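Local coordinates for SVP1-like protein 2 (Kluyveromyces lactis, PDB 4V16), which probably binds phosphoinositides such as phosphatidylinositol 3,5-bisphosphate through a beta-propeller and so associates with membranes, at residues A[17-22]-A[58-63]; A[47-52]-A[81-86]; A[195-200]-A[225-230]; A[282-287]-A[296-301]. All blocks are in the same frame, centred on the assembly; numbering follows the deposited sequence.

Contact 1 of 4, residues A[17-22]-A[58-63]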
loop_
_atom_site.group_PDB
_atom_site.type_symbol
_atom_site.label_atom_id
_atom_site.label_comp_id
_atom_site.label_asym_id
_atom_site.label_seq_id
_atom_site.Cartn_x
_atom_site.Cartn_y
_atom_site.Cartn_z
ATOM N N ILE A 17 -17.274 4.882 -1.217
ATOM C CA ILE A 17 -15.852 5.081 -1.469
ATOM C C ILE A 17 -15.446 4.356 -2.749
ATOM O O ILE A 17 -15.557 3.134 -2.849
ATOM C CB ILE A 17 -14.994 4.592 -0.283
ATOM C CG1 ILE A 17 -15.091 5.599 0.868
ATOM C CG2 ILE A 17 -13.531 4.413 -0.704
ATOM C CD1 ILE A 17 -14.357 5.195 2.140
ATOM N N VAL A 18 -14.978 5.128 -3.725
ATOM C CA VAL A 18 -14.529 4.586 -5.001
ATOM C C VAL A 18 -13.122 4.015 -4.866
ATOM O O VAL A 18 -12.861 2.877 -5.258
ATOM C CB VAL A 18 -14.546 5.667 -6.102
ATOM C CG1 VAL A 18 -13.928 5.142 -7.396
ATOM C CG2 VAL A 18 -15.971 6.154 -6.344
ATOM N N ASP A 19 -12.217 4.820 -4.321
ATOM C CA ASP A 19 -10.862 4.372 -4.035
ATOM C C ASP A 19 -10.350 5.055 -2.774
ATOM O O ASP A 19 -10.836 6.118 -2.390
ATOM C CB ASP A 19 -9.927 4.662 -5.212
ATOM C CG ASP A 19 -8.587 3.950 -5.084
ATOM O OD1 ASP A 19 -8.574 2.758 -4.706
ATOM O OD2 ASP A 19 -7.544 4.583 -5.357
ATOM N N TYR A 20 -9.368 4.431 -2.133
ATOM C CA TYR A 20 -8.767 4.979 -0.925
ATOM C C TYR A 20 -7.324 4.508 -0.813
ATOM O O TYR A 20 -6.982 3.424 -1.284
ATOM C CB TYR A 20 -9.564 4.565 0.315
ATOM C CG TYR A 20 -9.521 3.082 0.610
ATOM C CD1 TYR A 20 -10.096 2.164 -0.259
ATOM C CD2 TYR A 20 -8.914 2.601 1.762
ATOM C CE1 TYR A 20 -10.060 0.810 0.004
ATOM C CE2 TYR A 20 -8.875 1.245 2.037
ATOM C CZ TYR A 20 -9.451 0.355 1.153
ATOM O OH TYR A 20 -9.418 -0.996 1.414
ATOM N N GLU A 21 -6.479 5.326 -0.195
ATOM C CA GLU A 21 -5.073 4.980 -0.029
ATOM C C GLU A 21 -4.403 5.898 0.991
ATOM O O GLU A 21 -4.815 7.043 1.168
ATOM C CB GLU A 21 -4.345 5.063 -1.376
ATOM C CG GLU A 21 -2.908 4.567 -1.353
ATOM C CD GLU A 21 -2.793 3.115 -0.926
ATOM O OE1 GLU A 21 -2.893 2.227 -1.802
ATOM O OE2 GLU A 21 -2.600 2.864 0.285
ATOM N N PHE A 22 -3.380 5.387 1.668
ATOM C CA PHE A 22 -2.604 6.193 2.602
ATOM C C PHE A 22 -1.457 6.893 1.882
ATOM O O PHE A 22 -1.124 6.549 0.750
ATOM C CB PHE A 22 -2.041 5.331 3.737
ATOM C CG PHE A 22 -3.091 4.627 4.549
ATOM C CD1 PHE A 22 -3.923 5.337 5.395
ATOM C CD2 PHE A 22 -3.233 3.253 4.475
ATOM C CE1 PHE A 22 -4.885 4.689 6.145
ATOM C CE2 PHE A 22 -4.192 2.600 5.223
ATOM C CZ PHE A 22 -5.018 3.319 6.058
ATOM N N THR A 58 -8.943 6.202 -9.295
ATOM C CA THR A 58 -7.889 5.923 -8.326
ATOM C C THR A 58 -7.183 7.237 -7.995
ATOM O O THR A 58 -6.950 8.060 -8.884
ATOM C CB THR A 58 -6.852 4.900 -8.848
ATOM O OG1 THR A 58 -5.904 5.570 -9.689
ATOM C CG2 THR A 58 -7.519 3.753 -9.624
ATOM N N ILE A 59 -6.837 7.430 -6.726
ATOM C CA ILE A 59 -6.283 8.699 -6.272
ATOM C C ILE A 59 -5.143 8.470 -5.287
ATOM O O ILE A 59 -5.230 7.612 -4.405
ATOM C CB ILE A 59 -7.369 9.581 -5.622
ATOM C CG1 ILE A 59 -6.792 10.948 -5.257
ATOM C CG2 ILE A 59 -7.970 8.889 -4.401
ATOM C CD1 ILE A 59 -7.842 11.988 -4.975
ATOM N N ARG A 60 -4.074 9.240 -5.456
ATOM C CA ARG A 60 -2.895 9.129 -4.613
ATOM C C ARG A 60 -2.470 10.499 -4.119
ATOM O O ARG A 60 -2.941 11.525 -4.612
ATOM C CB ARG A 60 -1.746 8.466 -5.373
ATOM C CG ARG A 60 -1.995 7.018 -5.749
ATOM C CD ARG A 60 -2.039 6.122 -4.526
ATOM N NE ARG A 60 -2.263 4.727 -4.889
ATOM C CZ ARG A 60 -3.460 4.182 -5.083
ATOM N NH1 ARG A 60 -4.563 4.909 -4.950
ATOM N NH2 ARG A 60 -3.556 2.902 -5.411
ATOM N N MET A 61 -1.559 10.501 -3.153
ATOM C CA MET A 61 -1.161 11.712 -2.456
ATOM C C MET A 61 0.345 11.704 -2.223
ATOM O O MET A 61 0.926 10.656 -1.931
ATOM C CB MET A 61 -1.917 11.812 -1.132
ATOM C CG MET A 61 -1.633 13.049 -0.315
ATOM S SD MET A 61 -2.523 12.987 1.254
ATOM C CE MET A 61 -2.131 14.600 1.929
ATOM N N LEU A 62 0.975 12.867 -2.361
ATOM C CA LEU A 62 2.416 12.987 -2.155
ATOM C C LEU A 62 2.743 13.523 -0.766
ATOM O O LEU A 62 2.706 14.733 -0.536
ATOM C CB LEU A 62 3.039 13.894 -3.219
ATOM C CG LEU A 62 4.555 14.105 -3.110
ATOM C CD1 LEU A 62 5.307 12.776 -3.097
ATOM C CD2 LEU A 62 5.050 14.983 -4.251
ATOM N N HIS A 63 3.065 12.611 0.149
ATOM C CA HIS A 63 3.452 12.965 1.512
ATOM C C HIS A 63 2.376 13.832 2.167
ATOM O O HIS A 63 1.211 13.434 2.219
ATOM C CB HIS A 63 4.812 13.669 1.508
ATOM C CG HIS A 63 5.904 12.855 0.881
ATOM N ND1 HIS A 63 6.232 11.593 1.319
ATOM C CD2 HIS A 63 6.737 13.128 -0.150
ATOM C CE1 HIS A 63 7.224 11.119 0.584
ATOM N NE2 HIS A 63 7.548 12.029 -0.314
#
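Asp19 grips the 58-63 segment through a single carboxylate oxygen, OD2, which takes two hydrogen bonds. Ile59 N donates to the anti lone pair of Asp19 OD2 at 3.2 Å. On the syn lone pair Asp19 OD2 receives Arg60 NH1 at 3.0 Å with an N-H...O angle of 153°, also a salt bridge and lying in the guanidinium plane. CG of Asp19 is anti to the backbone N (chi1 -168°), which sets it 3.9 Å from Thr58 CA. Arg60 NH1 is fixed by Ile59 O, 2.8 Å away and also in the guanidinium plane. The segments belong to strands 19-22 and 59-61, the first strands of two successive blades of a seven-bladed beta-propeller. They run nearly parallel at 18°, their axes 6.7 Å apart. The remaining charge contact is looser: Glu21 OE1 stands 3.7 Å from Arg60 NH2, well out of the guanidinium plane, a long salt bridge of charges alone. OE1 has a stronger mate in Lys285, while Glu21 OE2 accepts from Phe22 N. Van der Waals contact comes from the aliphatic stem of Glu21, whose CG lies over one face of the guanidinium, toward its rim, 3.6 Å from Arg60 NE.

Contact 2 of 4, residues A[47-52]-A[81-86]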
loop_
_atom_site.group_PDB
_atom_site.type_symbol
_atom_site.label_atom_id
_atom_site.label_comp_id
_atom_site.label_asym_id
_atom_site.label_seq_id
_atom_site.Cartn_x
_atom_site.Cartn_y
_atom_site.Cartn_z
ATOM N N ARG A 47 -10.901 15.345 8.966
ATOM C CA ARG A 47 -10.829 15.751 7.566
ATOM C C ARG A 47 -10.011 17.031 7.423
ATOM O O ARG A 47 -10.304 18.038 8.068
ATOM C CB ARG A 47 -12.235 15.954 6.994
ATOM C CG ARG A 47 -12.264 16.424 5.543
ATOM C CD ARG A 47 -13.679 16.742 5.088
ATOM N NE ARG A 47 -14.524 15.551 5.040
ATOM C CZ ARG A 47 -15.812 15.560 4.712
ATOM N NH1 ARG A 47 -16.417 16.700 4.401
ATOM N NH2 ARG A 47 -16.498 14.425 4.695
ATOM N N ILE A 48 -8.990 16.986 6.572
ATOM C CA ILE A 48 -8.129 18.140 6.339
ATOM C C ILE A 48 -8.680 19.019 5.219
ATOM O O ILE A 48 -8.590 20.246 5.286
ATOM C CB ILE A 48 -6.691 17.711 5.980
ATOM C CG1 ILE A 48 -6.106 16.832 7.086
ATOM C CG2 ILE A 48 -5.807 18.938 5.757
ATOM C CD1 ILE A 48 -4.792 16.183 6.713
ATOM N N MET A 49 -9.233 18.392 4.184
ATOM C CA MET A 49 -9.803 19.137 3.066
ATOM C C MET A 49 -10.725 18.275 2.208
ATOM O O MET A 49 -10.716 17.047 2.303
ATOM C CB MET A 49 -8.687 19.723 2.196
ATOM C CG MET A 49 -8.054 18.751 1.209
ATOM S SD MET A 49 -8.413 19.236 -0.492
ATOM C CE MET A 49 -9.115 17.730 -1.155
ATOM N N SER A 50 -11.507 18.936 1.362
ATOM C CA SER A 50 -12.427 18.262 0.455
ATOM C C SER A 50 -12.579 19.072 -0.827
ATOM O O SER A 50 -12.617 20.302 -0.789
ATOM C CB SER A 50 -13.791 18.058 1.117
ATOM O OG SER A 50 -14.715 17.491 0.206
ATOM N N GLN A 51 -12.664 18.376 -1.957
ATOM C CA GLN A 51 -12.722 19.023 -3.264
ATOM C C GLN A 51 -13.775 18.374 -4.152
ATOM O O GLN A 51 -13.678 17.189 -4.476
ATOM C CB GLN A 51 -11.353 18.960 -3.946
ATOM C CG GLN A 51 -11.315 19.536 -5.357
ATOM C CD GLN A 51 -11.620 21.019 -5.389
ATOM O OE1 GLN A 51 -11.033 21.800 -4.641
ATOM N NE2 GLN A 51 -12.545 21.416 -6.256
ATOM N N GLU A 52 -14.775 19.156 -4.548
ATOM C CA GLU A 52 -15.788 18.682 -5.483
ATOM C C GLU A 52 -15.116 18.267 -6.785
ATOM O O GLU A 52 -14.393 19.049 -7.402
ATOM C CB GLU A 52 -16.834 19.753 -5.735
ATOM N N TRP A 81 -3.094 17.327 -9.574
ATOM C CA TRP A 81 -3.883 18.426 -9.031
ATOM C C TRP A 81 -3.101 19.214 -7.979
ATOM O O TRP A 81 -2.467 18.635 -7.098
ATOM C CB TRP A 81 -5.179 17.866 -8.434
ATOM C CG TRP A 81 -6.111 18.878 -7.827
ATOM C CD1 TRP A 81 -6.226 19.198 -6.504
ATOM C CD2 TRP A 81 -7.077 19.677 -8.518
ATOM N NE1 TRP A 81 -7.198 20.154 -6.331
ATOM C CE2 TRP A 81 -7.735 20.465 -7.552
ATOM C CE3 TRP A 81 -7.446 19.807 -9.860
ATOM C CZ2 TRP A 81 -8.741 21.370 -7.886
ATOM C CZ3 TRP A 81 -8.444 20.707 -10.190
ATOM C CH2 TRP A 81 -9.080 21.477 -9.207
ATOM N N ASP A 82 -3.139 20.538 -8.094
ATOM C CA ASP A 82 -2.526 21.417 -7.107
ATOM C C ASP A 82 -3.581 21.806 -6.076
ATOM O O ASP A 82 -4.614 22.383 -6.416
ATOM C CB ASP A 82 -1.932 22.656 -7.780
ATOM C CG ASP A 82 -1.032 23.456 -6.852
ATOM O OD1 ASP A 82 -1.358 23.575 -5.654
ATOM O OD2 ASP A 82 0.007 23.963 -7.323
ATOM N N ASP A 83 -3.305 21.495 -4.816
ATOM C CA ASP A 83 -4.302 21.600 -3.757
ATOM C C ASP A 83 -4.529 23.036 -3.278
ATOM O O ASP A 83 -5.566 23.335 -2.684
ATOM C CB ASP A 83 -3.887 20.716 -2.575
ATOM C CG ASP A 83 -4.997 20.531 -1.563
ATOM O OD1 ASP A 83 -6.178 20.709 -1.931
ATOM O OD2 ASP A 83 -4.687 20.196 -0.399
ATOM N N VAL A 84 -3.564 23.919 -3.528
ATOM C CA VAL A 84 -3.688 25.314 -3.109
ATOM C C VAL A 84 -4.118 26.184 -4.289
ATOM O O VAL A 84 -4.948 27.081 -4.134
ATOM C CB VAL A 84 -2.365 25.855 -2.498
ATOM C CG1 VAL A 84 -1.193 25.692 -3.448
ATOM C CG2 VAL A 84 -2.521 27.309 -2.085
ATOM N N LYS A 85 -3.555 25.916 -5.464
ATOM C CA LYS A 85 -3.976 26.599 -6.683
ATOM C C LYS A 85 -5.377 26.148 -7.090
ATOM O O LYS A 85 -6.092 26.869 -7.787
ATOM C CB LYS A 85 -3.001 26.331 -7.831
ATOM C CG LYS A 85 -1.708 27.130 -7.797
ATOM C CD LYS A 85 -0.947 26.947 -9.109
ATOM C CE LYS A 85 0.257 27.866 -9.215
ATOM N NZ LYS A 85 1.390 27.427 -8.355
ATOM N N LYS A 86 -5.755 24.949 -6.650
ATOM C CA LYS A 86 -7.069 24.394 -6.948
ATOM C C LYS A 86 -7.247 24.213 -8.464
ATOM O O LYS A 86 -8.301 24.515 -9.027
ATOM C CB LYS A 86 -8.161 25.295 -6.351
ATOM C CG LYS A 86 -9.014 24.629 -5.285
ATOM C CD LYS A 86 -8.212 24.361 -4.025
ATOM C CE LYS A 86 -9.121 24.010 -2.856
ATOM N NZ LYS A 86 -8.376 23.445 -1.698
#
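Gln51 brings its side-chain amide to the Trp81 ring obliquely, with CD 3.8 Å from CZ2 and the amide and ring planes 49° apart. Over one face of the indole, toward the rim, lies the backbone carbonyl carbon of Lys86. Gln51 NE2 donates to Glu52 O at 3.2 Å, within its own segment, which helps fix the rotation of the amide. The amide oxygen instead meets the aliphatic part of Lys86: Gln51 OE1 stands 3.4 Å from Lys86 CE, and the two side chains run alongside each other with their ends pointing opposite ways. An alanine in place of Gln51 would probably leave Trp81 CZ2 and the Lys86 chain without their cover and open a gap between the two segments. The Lys86 chain is bent at chi2, and its NZ donates to Asp83 O at 3.0 Å, within the segment, and makes a salt bridge with Asp83 OD1. The Met49 thioether lies beside the Asp83 carboxylate. Strand 46-52 is the outermost of the first blade, backed by strand 36-41, whose Phe37 touches both Met49 and Gln51; the other segment ends strand 77-82 and turns toward strand 87-93, the outermost of the next blade.

Contact 3 of 4, residues A[195-200]-A[225-230]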
loop_
_atom_site.group_PDB
_atom_site.type_symbol
_atom_site.label_atom_id
_atom_site.label_comp_id
_atom_site.label_asym_id
_atom_site.label_seq_id
_atom_site.Cartn_x
_atom_site.Cartn_y
_atom_site.Cartn_z
ATOM N N ALA A 195 8.660 -7.540 2.130
ATOM C CA ALA A 195 7.821 -8.665 2.532
ATOM C C ALA A 195 7.059 -9.202 1.320
ATOM O O ALA A 195 6.644 -8.429 0.455
ATOM C CB ALA A 195 6.858 -8.247 3.627
ATOM N N THR A 196 6.872 -10.519 1.267
ATOM C CA THR A 196 6.249 -11.173 0.115
ATOM C C THR A 196 5.264 -12.256 0.551
ATOM O O THR A 196 5.422 -12.853 1.612
ATOM C CB THR A 196 7.312 -11.813 -0.806
ATOM O OG1 THR A 196 8.387 -10.891 -1.014
ATOM C CG2 THR A 196 6.709 -12.187 -2.151
ATOM N N CYS A 197 4.247 -12.502 -0.271
ATOM C CA CYS A 197 3.326 -13.614 -0.045
ATOM C C CYS A 197 2.767 -14.134 -1.365
ATOM O O CYS A 197 2.997 -13.541 -2.421
ATOM C CB CYS A 197 2.179 -13.194 0.871
ATOM S SG CYS A 197 1.020 -12.037 0.111
ATOM N N SER A 198 2.022 -15.236 -1.290
ATOM C CA SER A 198 1.479 -15.892 -2.478
ATOM C C SER A 198 -0.028 -16.084 -2.396
ATOM O O SER A 198 -0.696 -15.540 -1.517
ATOM C CB SER A 198 2.147 -17.250 -2.679
ATOM O OG SER A 198 3.553 -17.121 -2.674
ATOM N N GLN A 199 -0.551 -16.873 -3.326
ATOM C CA GLN A 199 -1.962 -17.215 -3.345
ATOM C C GLN A 199 -2.320 -18.050 -2.123
ATOM O O GLN A 199 -3.403 -17.905 -1.556
ATOM C CB GLN A 199 -2.306 -17.974 -4.625
ATOM C CG GLN A 199 -1.944 -17.227 -5.896
ATOM C CD GLN A 199 -2.759 -15.958 -6.081
ATOM O OE1 GLN A 199 -3.959 -15.931 -5.798
ATOM N NE2 GLN A 199 -2.109 -14.898 -6.557
ATOM N N ASP A 200 -1.402 -18.928 -1.725
ATOM C CA ASP A 200 -1.603 -19.762 -0.548
ATOM C C ASP A 200 -1.777 -18.891 0.688
ATOM O O ASP A 200 -2.652 -19.137 1.517
ATOM C CB ASP A 200 -0.425 -20.721 -0.351
ATOM C CG ASP A 200 -0.196 -21.622 -1.551
ATOM O OD1 ASP A 200 -1.106 -21.736 -2.399
ATOM O OD2 ASP A 200 0.898 -22.224 -1.640
ATOM N N THR A 225 -5.218 -18.971 2.648
ATOM C CA THR A 225 -6.055 -17.780 2.651
ATOM C C THR A 225 -5.491 -16.751 1.685
ATOM O O THR A 225 -4.302 -16.772 1.372
ATOM C CB THR A 225 -6.140 -17.144 4.052
ATOM O OG1 THR A 225 -4.819 -16.879 4.539
ATOM C CG2 THR A 225 -6.868 -18.060 5.027
ATOM N N SER A 226 -6.346 -15.853 1.210
ATOM C CA SER A 226 -5.886 -14.710 0.437
ATOM C C SER A 226 -5.570 -13.567 1.395
ATOM O O SER A 226 -6.360 -13.257 2.287
ATOM C CB SER A 226 -6.932 -14.281 -0.594
ATOM O OG SER A 226 -8.148 -13.914 0.032
ATOM N N ILE A 227 -4.407 -12.954 1.209
ATOM C CA ILE A 227 -3.950 -11.886 2.089
ATOM C C ILE A 227 -4.421 -10.526 1.581
ATOM O O ILE A 227 -4.160 -10.151 0.439
ATOM C CB ILE A 227 -2.418 -11.912 2.217
ATOM C CG1 ILE A 227 -2.001 -13.145 3.023
ATOM C CG2 ILE A 227 -1.898 -10.651 2.894
ATOM C CD1 ILE A 227 -0.552 -13.528 2.855
ATOM N N ILE A 228 -5.109 -9.791 2.449
ATOM C CA ILE A 228 -5.747 -8.535 2.073
ATOM C C ILE A 228 -4.769 -7.367 2.090
ATOM O O ILE A 228 -4.791 -6.524 1.192
ATOM C CB ILE A 228 -6.924 -8.204 3.009
ATOM C CG1 ILE A 228 -7.881 -9.396 3.119
ATOM C CG2 ILE A 228 -7.666 -6.964 2.524
ATOM C CD1 ILE A 228 -8.438 -9.873 1.794
ATOM N N ASP A 229 -3.926 -7.302 3.116
ATOM C CA ASP A 229 -2.933 -6.235 3.193
ATOM C C ASP A 229 -1.783 -6.550 4.148
ATOM O O ASP A 229 -1.936 -7.319 5.099
ATOM C CB ASP A 229 -3.601 -4.925 3.621
ATOM C CG ASP A 229 -2.731 -3.709 3.349
ATOM O OD1 ASP A 229 -1.970 -3.726 2.359
ATOM O OD2 ASP A 229 -2.811 -2.734 4.124
ATOM N N MET A 230 -0.632 -5.944 3.866
ATOM C CA MET A 230 0.537 -5.986 4.739
ATOM C C MET A 230 1.023 -4.568 4.997
ATOM O O MET A 230 0.764 -3.664 4.205
ATOM C CB MET A 230 1.669 -6.797 4.114
ATOM C CG MET A 230 1.406 -8.277 3.978
ATOM S SD MET A 230 2.752 -9.067 3.078
ATOM C CE MET A 230 2.453 -10.781 3.484
#
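Cys197 and Ile227 face each other from strands that run antiparallel at 178°, their axes 9.2 Å apart, so side chains rather than backbone bonds fill the space between them. Cys197 CB is the hub: it meets the end of Ile227, CD1, at 3.4 Å and the Met230 methyl CE at 3.6 Å. Its SG sits between the backbone N and the carbonyl carbon (chi1 70°), and it too lies near both carbon tips. Met230 reaches across on a chain extended beyond CG, and on the way SD passes Ala195 CB at 4.2 Å. Val241 touches both Ile227 and Met230, and Met184 packs on Cys197, so the contact continues into the neighbouring strands. Beyond the strands, where Asp200 and Thr225 lie in loops, the segments draw together and packing gives way to a backbone bond: Thr225 N donates to Asp200 O at 2.8 Å, with an N-H...O angle of 149°. Strand 193-198 is the second of its four-stranded sheet and lies in the repeat designated WD 1; strand 227-232 opens the next sheet, in WD 2. Such face-to-face apolar packing between successive sheets is characteristic of neighbouring beta-propeller blades.

Contact 4 of 4, residues A[282-287]-A[296-301]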
loop_
_atom_site.group_PDB
_atom_site.type_symbol
_atom_site.label_atom_id
_atom_site.label_comp_id
_atom_site.label_asym_id
_atom_site.label_seq_id
_atom_site.Cartn_x
_atom_site.Cartn_y
_atom_site.Cartn_z
ATOM N N ASN A 282 -14.984 -6.813 2.335
ATOM C CA ASN A 282 -14.119 -7.736 1.606
ATOM C C ASN A 282 -12.746 -7.133 1.296
ATOM O O ASN A 282 -11.957 -7.715 0.552
ATOM C CB ASN A 282 -14.797 -8.180 0.307
ATOM C CG ASN A 282 -15.262 -7.012 -0.539
ATOM O OD1 ASN A 282 -14.464 -6.354 -1.207
ATOM N ND2 ASN A 282 -16.565 -6.756 -0.524
ATOM N N ASP A 283 -12.462 -5.971 1.878
ATOM C CA ASP A 283 -11.197 -5.282 1.639
ATOM C C ASP A 283 -10.913 -4.307 2.773
ATOM O O ASP A 283 -11.835 -3.794 3.405
ATOM C CB ASP A 283 -11.232 -4.539 0.297
ATOM C CG ASP A 283 -9.874 -3.982 -0.107
ATOM O OD1 ASP A 283 -8.868 -4.716 -0.001
ATOM O OD2 ASP A 283 -9.810 -2.809 -0.534
ATOM N N CYS A 284 -9.633 -4.065 3.036
ATOM C CA CYS A 284 -9.226 -3.063 4.014
ATOM C C CYS A 284 -7.771 -2.677 3.783
ATOM O O CYS A 284 -7.103 -3.243 2.914
ATOM C CB CYS A 284 -9.423 -3.583 5.442
ATOM S SG CYS A 284 -8.272 -4.887 5.952
ATOM N N LYS A 285 -7.286 -1.705 4.549
ATOM C CA LYS A 285 -5.882 -1.315 4.484
ATOM C C LYS A 285 -5.358 -0.941 5.866
ATOM O O LYS A 285 -6.042 -0.278 6.650
ATOM C CB LYS A 285 -5.689 -0.158 3.502
ATOM C CG LYS A 285 -5.943 -0.558 2.057
ATOM C CD LYS A 285 -5.558 0.534 1.075
ATOM C CE LYS A 285 -5.779 0.073 -0.360
ATOM N NZ LYS A 285 -5.382 1.097 -1.367
ATOM N N ILE A 286 -4.138 -1.385 6.150
ATOM C CA ILE A 286 -3.515 -1.193 7.450
ATOM C C ILE A 286 -2.672 0.080 7.461
ATOM O O ILE A 286 -2.084 0.451 6.445
ATOM C CB ILE A 286 -2.612 -2.387 7.829
ATOM C CG1 ILE A 286 -3.330 -3.721 7.601
ATOM C CG2 ILE A 286 -2.167 -2.277 9.279
ATOM C CD1 ILE A 286 -2.388 -4.898 7.519
ATOM N N ALA A 287 -2.615 0.741 8.613
ATOM C CA ALA A 287 -1.752 1.901 8.793
ATOM C C ALA A 287 -1.224 1.966 10.219
ATOM O O ALA A 287 -1.996 1.970 11.176
ATOM C CB ALA A 287 -2.496 3.176 8.454
ATOM N N ILE A 296 -6.964 0.223 11.006
ATOM C CA ILE A 296 -7.550 -0.516 9.892
ATOM C C ILE A 296 -8.707 0.286 9.311
ATOM O O ILE A 296 -9.682 0.562 10.009
ATOM C CB ILE A 296 -8.068 -1.904 10.323
ATOM C CG1 ILE A 296 -6.978 -2.698 11.047
ATOM C CG2 ILE A 296 -8.577 -2.684 9.114
ATOM C CD1 ILE A 296 -5.741 -2.972 10.216
ATOM N N VAL A 297 -8.596 0.658 8.039
ATOM C CA VAL A 297 -9.644 1.417 7.364
ATOM C C VAL A 297 -10.550 0.490 6.560
ATOM O O VAL A 297 -10.075 -0.290 5.733
ATOM C CB VAL A 297 -9.047 2.487 6.432
ATOM C CG1 VAL A 297 -10.130 3.119 5.566
ATOM C CG2 VAL A 297 -8.330 3.552 7.251
ATOM N N TRP A 298 -11.853 0.586 6.808
ATOM C CA TRP A 298 -12.841 -0.233 6.112
ATOM C C TRP A 298 -13.604 0.611 5.090
ATOM O O TRP A 298 -14.408 1.460 5.473
ATOM C CB TRP A 298 -13.815 -0.860 7.108
ATOM C CG TRP A 298 -13.153 -1.709 8.151
ATOM C CD1 TRP A 298 -12.828 -1.338 9.422
ATOM C CD2 TRP A 298 -12.737 -3.074 8.012
ATOM N NE1 TRP A 298 -12.236 -2.386 10.086
ATOM C CE2 TRP A 298 -12.168 -3.463 9.242
ATOM C CE3 TRP A 298 -12.790 -4.005 6.969
ATOM C CZ2 TRP A 298 -11.657 -4.742 9.459
ATOM C CZ3 TRP A 298 -12.280 -5.275 7.185
ATOM C CH2 TRP A 298 -11.720 -5.630 8.421
ATOM N N PRO A 299 -13.360 0.386 3.786
ATOM C CA PRO A 299 -13.962 1.252 2.762
ATOM C C PRO A 299 -15.488 1.186 2.694
ATOM O O PRO A 299 -16.136 2.233 2.735
ATOM C CB PRO A 299 -13.347 0.736 1.455
ATOM C CG PRO A 299 -12.918 -0.655 1.747
ATOM C CD PRO A 299 -12.519 -0.668 3.189
ATOM N N ASN A 300 -16.050 -0.014 2.588
ATOM C CA ASN A 300 -17.493 -0.159 2.412
ATOM C C ASN A 300 -18.292 0.353 3.611
ATOM O O ASN A 300 -19.335 0.986 3.441
ATOM C CB ASN A 300 -17.848 -1.622 2.137
ATOM C CG ASN A 300 -17.391 -2.087 0.762
ATOM O OD1 ASN A 300 -17.266 -1.291 -0.170
ATOM N ND2 ASN A 300 -17.144 -3.386 0.630
ATOM N N ARG A 301 -17.799 0.089 4.816
ATOM C CA ARG A 301 -18.478 0.531 6.032
ATOM C C ARG A 301 -18.111 1.968 6.392
ATOM O O ARG A 301 -18.698 2.548 7.306
ATOM C CB ARG A 301 -18.132 -0.390 7.203
ATOM C CG ARG A 301 -18.384 -1.861 6.929
ATOM C CD ARG A 301 -19.491 -2.421 7.805
ATOM N NE ARG A 301 -19.093 -2.550 9.205
ATOM C CZ ARG A 301 -18.225 -3.451 9.658
ATOM N NH1 ARG A 301 -17.637 -4.300 8.825
ATOM N NH2 ARG A 301 -17.931 -3.494 10.951
#
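Lys285 and Val297 form the antiparallel hydrogen-bonded pair of a beta hairpin, strands 285-288 and 293-298, the inner two strands of the last propeller blade. Val297 N donates to Lys285 O at 3.1 Å, in the carbonyl plane and nearly straight at 173°; the return bond, Lys285 N to Val297 O, is weak. The dense part is the face that carries Ile286 and Ile296, a non-hydrogen-bonded pair whose side chains run alongside each other in the same direction. Ile296 works with both branches: CD1 meets Ile286 CG1 at 3.6 Å, while CG2 meets Cys284 SG at 3.9 Å and also lies over the Trp298 ring, toward its rim. An alanine in place of Ile296 would probably open a gap between Ile286 and Cys284 and leave part of the indole face without cover. Trp298 is anchored elsewhere, NE1 bonding to Asp305. Val242, from the preceding blade, packs on Cys284 and Ile286. Asp283 meets the buried Pro299 mainly through its backbone O, beside CD, while its carboxylate OD2 bonds to Tyr20 OH.

Farther into the loops the contact thins. Asn282 and Asn300, both exposed, bring their ND2 atoms to 3.6 Å with amide planes 65° apart, and no hydrogen bond joins them; Asn300 ND2 donates to Gly280 O instead. Between the two regimes sits Cys284, whose CB makes a CH-pi contact over the face of the six-membered ring of Trp298, 4.0 Å from its centroid and 25° off the normal.

How the contacts relate
From the N terminus, contact 1 closes a loop from the first strand of the first blade to the first strand of the second. Contact 2 opens within that loop and ends beyond it, so the two cross; they join the same pair of blades, one near the propeller axis, the other at the outer rim, their centres about 13 Å apart. Contact 3 follows in series across the ring, tying the blade that holds strand 193-198 to the one opened by strand 227-232. Contact 4 closes a short hairpin within the last blade. That blade touches both neighbours: Asp229 of contact 3 bonds to Ile286 N, and the 17-22 segment of contact 1 bonds to the 282-287 segment, where the first and last blades meet.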